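Local coordinates for protein glutaredoxin (PDB 3NZN) that probably acts as a glutaredoxin-type thiol-disulfide oxidoreductase, passing electrons through a redox-active pair of cysteines held in a thioredoxin-like fold, at residues G8-G13 with F49-V54. Sequence-based numbering, arbitrary orientation.
With SO4 (sulfate ion), chain F.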
loop_
_atom_site.group_PDB
_atom_site.type_symbol
_atom_site.label_atom_id
_atom_site.label_comp_id
_atom_site.label_asym_id
_atom_site.label_seq_id
_atom_site.Cartn_x
_atom_site.Cartn_y
_atom_site.Cartn_z
ATOM N N GLY A 8 -13.163 -9.887 -8.974
ATOM C CA GLY A 8 -14.228 -9.298 -9.676
ATOM C C GLY A 8 -14.324 -7.790 -9.648
ATOM O O GLY A 8 -15.305 -7.248 -10.124
ATOM N N GLN A 9 -13.363 -7.126 -9.028
ATOM C CA GLN A 9 -13.326 -5.703 -8.904
ATOM C C GLN A 9 -12.554 -5.088 -10.083
ATOM O O GLN A 9 -11.482 -5.488 -10.462
ATOM C CB GLN A 9 -12.677 -5.251 -7.609
ATOM C CG GLN A 9 -13.140 -5.829 -6.390
ATOM C CD GLN A 9 -12.148 -5.529 -5.209
ATOM O OE1 GLN A 9 -10.878 -5.919 -5.192
ATOM N NE2 GLN A 9 -12.703 -4.781 -4.233
ATOM N N LYS A 10 -13.112 -4.010 -10.682
ATOM C CA LYS A 10 -12.484 -3.292 -11.726
ATOM C C LYS A 10 -11.158 -2.720 -11.286
ATOM O O LYS A 10 -11.112 -2.030 -10.244
ATOM C CB LYS A 10 -13.404 -2.177 -12.267
ATOM C CG LYS A 10 -12.829 -1.483 -13.482
ATOM C CD LYS A 10 -13.743 -0.489 -14.057
ATOM C CE LYS A 10 -14.027 0.688 -13.157
ATOM N NZ LYS A 10 -15.052 1.607 -13.818
ATOM N N ASP A 11 -10.081 -3.044 -12.009
ATOM C CA ASP A 11 -8.780 -2.558 -11.602
ATOM C C ASP A 11 -8.099 -1.632 -12.644
ATOM O O ASP A 11 -7.129 -1.023 -12.351
ATOM C CB ASP A 11 -7.843 -3.688 -11.124
ATOM C CG ASP A 11 -7.552 -4.706 -12.190
ATOM O OD1 ASP A 11 -7.933 -4.613 -13.357
ATOM O OD2 ASP A 11 -6.949 -5.734 -11.770
ATOM N N ARG A 12 -8.675 -1.557 -13.868
ATOM C CA ARG A 12 -8.103 -0.742 -14.960
ATOM C C ARG A 12 -9.190 -0.468 -15.924
ATOM O O ARG A 12 -10.067 -1.257 -16.131
ATOM C CB ARG A 12 -7.055 -1.535 -15.733
ATOM C CG ARG A 12 -5.864 -2.152 -15.126
ATOM C CD ARG A 12 -5.025 -2.912 -16.151
ATOM N NE ARG A 12 -4.326 -3.991 -15.465
ATOM C CZ ARG A 12 -4.864 -5.206 -15.289
ATOM N NH1 ARG A 12 -4.165 -6.147 -14.791
ATOM N NH2 ARG A 12 -6.100 -5.521 -15.679
ATOM N N GLY A 13 -9.094 0.695 -16.577
ATOM C CA GLY A 13 -9.906 1.033 -17.768
ATOM C C GLY A 13 -9.040 1.733 -18.790
ATOM O O GLY A 13 -8.137 2.442 -18.480
ATOM N N PHE A 49 -7.476 7.966 -22.652
ATOM C CA PHE A 49 -6.627 7.773 -21.454
ATOM C C PHE A 49 -6.940 6.386 -20.875
ATOM O O PHE A 49 -7.947 5.844 -21.072
ATOM C CB PHE A 49 -6.881 8.859 -20.390
ATOM C CG PHE A 49 -8.190 8.793 -19.726
ATOM C CD1 PHE A 49 -8.272 8.264 -18.389
ATOM C CD2 PHE A 49 -9.359 9.233 -20.253
ATOM C CE1 PHE A 49 -9.453 8.226 -17.729
ATOM C CE2 PHE A 49 -10.545 9.204 -19.630
ATOM C CZ PHE A 49 -10.619 8.674 -18.307
ATOM N N ASP A 50 -5.905 5.955 -20.139
ATOM C CA ASP A 50 -6.046 4.766 -19.288
ATOM C C ASP A 50 -6.017 5.217 -17.833
ATOM O O ASP A 50 -5.420 6.146 -17.459
ATOM C CB ASP A 50 -4.861 3.857 -19.538
ATOM C CG ASP A 50 -4.776 3.345 -20.908
ATOM O OD1 ASP A 50 -5.710 3.441 -21.680
ATOM O OD2 ASP A 50 -3.707 2.856 -21.200
ATOM N N TYR A 51 -6.622 4.320 -17.008
ATOM C CA TYR A 51 -6.527 4.487 -15.532
ATOM C C TYR A 51 -6.333 3.074 -14.903
ATOM O O TYR A 51 -6.711 2.085 -15.451
ATOM C CB TYR A 51 -7.653 5.248 -14.965
ATOM C CG TYR A 51 -8.979 4.627 -15.063
ATOM C CD1 TYR A 51 -9.458 3.843 -14.011
ATOM C CD2 TYR A 51 -9.730 4.666 -16.237
ATOM C CE1 TYR A 51 -10.656 3.239 -14.094
ATOM C CE2 TYR A 51 -10.964 4.049 -16.321
ATOM C CZ TYR A 51 -11.401 3.328 -15.233
ATOM O OH TYR A 51 -12.593 2.685 -15.270
ATOM N N VAL A 52 -5.648 3.168 -13.756
ATOM C CA VAL A 52 -5.301 1.933 -12.956
ATOM C C VAL A 52 -5.585 2.282 -11.523
ATOM O O VAL A 52 -5.186 3.284 -10.994
ATOM C CB VAL A 52 -3.800 1.651 -13.124
ATOM C CG1 VAL A 52 -3.364 0.444 -12.251
ATOM C CG2 VAL A 52 -3.478 1.368 -14.612
ATOM N N TYR A 53 -6.310 1.291 -10.854
ATOM C CA TYR A 53 -6.522 1.399 -9.429
ATOM C C TYR A 53 -5.494 0.509 -8.703
ATOM O O TYR A 53 -5.645 -0.767 -8.734
ATOM C CB TYR A 53 -7.932 0.971 -9.066
ATOM C CG TYR A 53 -9.005 1.925 -9.555
ATOM C CD1 TYR A 53 -8.826 3.304 -9.512
ATOM C CD2 TYR A 53 -10.189 1.459 -10.043
ATOM C CE1 TYR A 53 -9.814 4.158 -9.966
ATOM C CE2 TYR A 53 -11.202 2.337 -10.517
ATOM C CZ TYR A 53 -10.975 3.655 -10.469
ATOM O OH TYR A 53 -11.952 4.524 -10.971
ATOM N N VAL A 54 -4.472 1.070 -8.240
ATOM C CA VAL A 54 -3.303 0.332 -7.778
ATOM C C VAL A 54 -3.741 -0.567 -6.510
ATOM O O VAL A 54 -3.169 -1.700 -6.437
ATOM C CB VAL A 54 -2.178 1.251 -7.382
ATOM C CG1 VAL A 54 -1.027 0.546 -6.764
ATOM C CG2 VAL A 54 -1.617 2.019 -8.650
HETATM S S SO4 F . -15.093 2.216 -17.615
HETATM O O1 SO4 F . -14.996 1.295 -18.806
HETATM O O2 SO4 F . -16.097 3.244 -17.903
HETATM O O3 SO4 F . -15.468 1.515 -16.473
HETATM O O4 SO4 F . -13.724 2.828 -17.598
HETATM O O HOH W 1 -14.379 3.719 -11.952
#
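Strand 49-53 takes up residues 10-13 as an antiparallel neighbour, and the two meet most tightly around G13. There G13 and Y51 form a hydrogen-bonded pair: Y51 N reaches G13 O at 2.8 Å, in the plane of that carbonyl, and G13 N returns a bond of 3.0 Å to Y51 O, which it approaches from above the carbonyl plane. A third backbone bond, nearly straight, joins Y53 N to D11 O at 2.9 Å. R12 and V52 make the intervening non-hydrogen-bonded pair, and R12 CA comes within 3.2 Å of Y51 O in a CA-H...O contact. Y51 holds CG in the crowded position between its backbone N and carbonyl carbon (chi1 65°), which lays the ring flat beneath the partner strand. G13 CA sits over its face in a CH-pi contact, 3.9 Å from the ring centroid; a beta carbon on G13 would clash with Y51 CE2. Beyond this close packing, the contact loosens into a polar cluster. K10, its chain bent at chi3 (65°), crosses Y51 at about a right angle and donates from NZ to Y51 OH at 3.1 Å. A sulfate, probably from the crystallisation liquor and also bound by H15, accepts from both groups, while a water links K10 NZ to Y53 OH. An alanine in place of Y51, lacking both ring and hydroxyl, would probably loosen the packing against G13 and weaken the hold on the K10 ammonium. On the side of R12 and V52, R12 extends to a salt bridge with E61. On the other edge of strand 10-15, D11 and R12 both face A3 in a classic beta bulge. The pairing with 49-53 thus sets an N-terminal antiparallel extension, strands 2-4 and 10-15, beside the parallel pair 49-53 and 24-28 of the thioredoxin-like glutaredoxin fold.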